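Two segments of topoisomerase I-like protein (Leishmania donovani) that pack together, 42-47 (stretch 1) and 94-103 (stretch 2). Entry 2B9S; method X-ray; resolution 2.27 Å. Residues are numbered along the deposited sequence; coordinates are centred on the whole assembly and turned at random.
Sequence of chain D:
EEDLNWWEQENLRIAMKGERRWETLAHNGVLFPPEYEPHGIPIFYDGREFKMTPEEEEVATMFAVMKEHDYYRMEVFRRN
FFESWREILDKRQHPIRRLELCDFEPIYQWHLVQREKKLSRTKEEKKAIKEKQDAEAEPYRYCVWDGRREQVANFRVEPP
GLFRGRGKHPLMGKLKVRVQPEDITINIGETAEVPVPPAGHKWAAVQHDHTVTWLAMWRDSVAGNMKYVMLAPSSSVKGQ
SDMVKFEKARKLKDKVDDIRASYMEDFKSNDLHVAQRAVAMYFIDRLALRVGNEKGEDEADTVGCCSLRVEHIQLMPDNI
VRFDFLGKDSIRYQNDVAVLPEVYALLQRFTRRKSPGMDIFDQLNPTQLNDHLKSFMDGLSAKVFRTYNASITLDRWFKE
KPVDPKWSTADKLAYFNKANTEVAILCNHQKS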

# COMPACT_ATOMS: atom_id res chain seq x y z
N PRO D 42 37.01 4.33 8.76
CA PRO D 42 36.77 5.77 8.87
C PRO D 42 36.18 6.41 7.62
O PRO D 42 36.21 5.83 6.55
CB PRO D 42 38.16 6.32 9.14
CG PRO D 42 39.04 5.41 8.43
CD PRO D 42 38.43 4.05 8.50
N ILE D 43 35.65 7.61 7.76
CA ILE D 43 35.56 8.54 6.65
C ILE D 43 36.62 9.64 6.72
O ILE D 43 37.35 9.74 7.69
CB ILE D 43 34.15 9.15 6.52
CG1 ILE D 43 33.86 10.15 7.63
CG2 ILE D 43 33.11 8.08 6.45
CD1 ILE D 43 33.10 11.33 7.18
N PHE D 44 36.69 10.45 5.68
CA PHE D 44 37.58 11.58 5.67
C PHE D 44 36.78 12.87 5.56
O PHE D 44 36.03 13.05 4.63
CB PHE D 44 38.60 11.45 4.55
CG PHE D 44 39.67 10.42 4.81
CD1 PHE D 44 39.41 9.09 4.67
CD2 PHE D 44 40.93 10.80 5.20
CE1 PHE D 44 40.37 8.17 4.91
CE2 PHE D 44 41.89 9.88 5.45
CZ PHE D 44 41.62 8.56 5.30
N TYR D 45 36.95 13.76 6.52
CA TYR D 45 36.30 15.05 6.48
C TYR D 45 37.32 16.15 6.18
O TYR D 45 38.37 16.21 6.82
CB TYR D 45 35.56 15.36 7.78
CG TYR D 45 34.78 16.66 7.69
CD1 TYR D 45 33.56 16.71 7.02
CD2 TYR D 45 35.30 17.84 8.23
CE1 TYR D 45 32.85 17.90 6.91
CE2 TYR D 45 34.59 19.04 8.12
CZ TYR D 45 33.37 19.06 7.46
OH TYR D 45 32.66 20.24 7.35
N ASP D 46 37.01 16.98 5.18
CA ASP D 46 37.93 17.99 4.66
C ASP D 46 39.39 17.49 4.54
O ASP D 46 40.34 18.19 4.89
CB ASP D 46 37.84 19.27 5.50
CG ASP D 46 38.40 20.49 4.78
OD1 ASP D 46 38.58 20.44 3.54
OD2 ASP D 46 38.66 21.49 5.49
N GLY D 47 39.54 16.26 4.03
CA GLY D 47 40.84 15.60 3.91
C GLY D 47 41.45 14.90 5.12
O GLY D 47 42.41 14.17 4.98
N HIS D 94 33.05 17.26 17.40
CA HIS D 94 33.46 16.79 16.06
C HIS D 94 33.55 17.98 15.11
O HIS D 94 32.97 19.05 15.40
CB HIS D 94 32.45 15.78 15.49
CG HIS D 94 31.14 16.40 15.13
ND1 HIS D 94 30.12 16.57 16.04
CD2 HIS D 94 30.70 16.93 13.97
CE1 HIS D 94 29.10 17.17 15.46
NE2 HIS D 94 29.43 17.40 14.20
N PRO D 95 34.29 17.81 13.99
CA PRO D 95 34.44 18.89 13.03
C PRO D 95 33.46 18.91 11.81
O PRO D 95 33.64 19.74 10.91
CB PRO D 95 35.88 18.67 12.54
CG PRO D 95 36.02 17.16 12.52
CD PRO D 95 35.09 16.63 13.60
N ILE D 96 32.45 18.02 11.79
CA ILE D 96 31.54 17.86 10.63
C ILE D 96 30.54 19.02 10.49
O ILE D 96 29.64 19.20 11.32
CB ILE D 96 30.78 16.48 10.67
CG1 ILE D 96 31.69 15.30 11.09
CG2 ILE D 96 30.06 16.21 9.36
CD1 ILE D 96 32.79 14.91 10.12
N ARG D 97 30.68 19.83 9.44
CA ARG D 97 29.79 21.00 9.29
C ARG D 97 29.08 21.04 7.93
O ARG D 97 28.04 21.69 7.78
CB ARG D 97 30.56 22.31 9.55
N ARG D 98 29.64 20.34 6.96
CA ARG D 98 29.12 20.36 5.60
C ARG D 98 29.30 19.00 4.95
O ARG D 98 30.40 18.47 4.91
CB ARG D 98 29.83 21.48 4.77
N LEU D 99 28.19 18.46 4.44
CA LEU D 99 28.16 17.17 3.73
C LEU D 99 29.11 17.11 2.53
O LEU D 99 29.64 16.04 2.22
CB LEU D 99 26.73 16.91 3.23
CG LEU D 99 26.09 15.51 3.17
CD1 LEU D 99 25.23 15.38 1.91
CD2 LEU D 99 27.06 14.33 3.24
N GLU D 100 29.29 18.25 1.86
CA GLU D 100 30.14 18.38 0.67
C GLU D 100 31.59 17.98 0.97
O GLU D 100 32.29 17.44 0.11
CB GLU D 100 30.07 19.83 0.11
N LEU D 101 32.02 18.22 2.21
CA LEU D 101 33.38 17.93 2.65
C LEU D 101 33.59 16.53 3.24
O LEU D 101 34.70 16.20 3.66
CB LEU D 101 33.84 19.00 3.66
CG LEU D 101 33.94 20.44 3.14
CD1 LEU D 101 34.50 21.33 4.22
CD2 LEU D 101 34.81 20.50 1.89
N CYS D 102 32.52 15.73 3.28
CA CYS D 102 32.59 14.35 3.77
C CYS D 102 32.93 13.41 2.64
O CYS D 102 32.26 13.43 1.62
CB CYS D 102 31.25 13.89 4.35
SG CYS D 102 30.66 14.78 5.76
N ASP D 103 33.94 12.57 2.81
CA ASP D 103 34.30 11.58 1.80
C ASP D 103 34.04 10.18 2.36
O ASP D 103 34.73 9.71 3.25
CB ASP D 103 35.77 11.75 1.44
CG ASP D 103 36.20 10.92 0.24
OD1 ASP D 103 35.50 9.98 -0.17
OD2 ASP D 103 37.29 11.23 -0.28

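A short antiparallel β pairing, extended by a buried tyrosine that reaches into the loop preceding the partner strand, joins these two segments of one chain and buries 511 Å² between them. F44 and D103 form the hydrogen-bonded pair: F44 N donates to D103 O (3.2 Å, nearly linear at 174°), and D103 N returns the bond to F44 O (2.8 Å). The next pair, Y45 with C102, is non-hydrogen-bonded, as antiparallel alternation requires. Beyond it, D46 N donates to L101 O (2.9 Å), carrying the backbone pairing past the strand of the first segment; the same carbonyl receives a CA-H...O contact from Y45, with CA to L101 O at 3.4 Å.

Side chains alternate across the sheet. On one face F44 and D103 lie side by side, CB to CB 4.2 Å, but the phenyl ring leads away from the partner. On the other face Y45 and C102 sit together, and here most of the packing occurs. With chi1 t, the tyrosine extends along the second segment, which covers 153 Å² of it, the largest share of any residue. I96 covers one face of the ring: its CA lies 4.0 Å from the centroid, 16° off the normal, in a CH-π contact, while I96 CD1 reaches Y45 CG at 3.6 Å. C102 SG approaches the ring edge, 3.7 Å from Y45 CD1, and L101 CB packs 3.6 Å from Y45 CE1. At the tip, Y45 OH accepts hydrogen bonds from two successive backbone amides, R97 N (2.9 Å) and, weakly, R98 N (3.0 Å, 133°), so the phenol satisfies two loop amides; the ring itself meets both apolar side chains and backbone carbonyls, with P95 O 3.0 Å from Y45 CE2. I43 adds a looser apolar contact, CD1 to C102 CB at 4.2 Å.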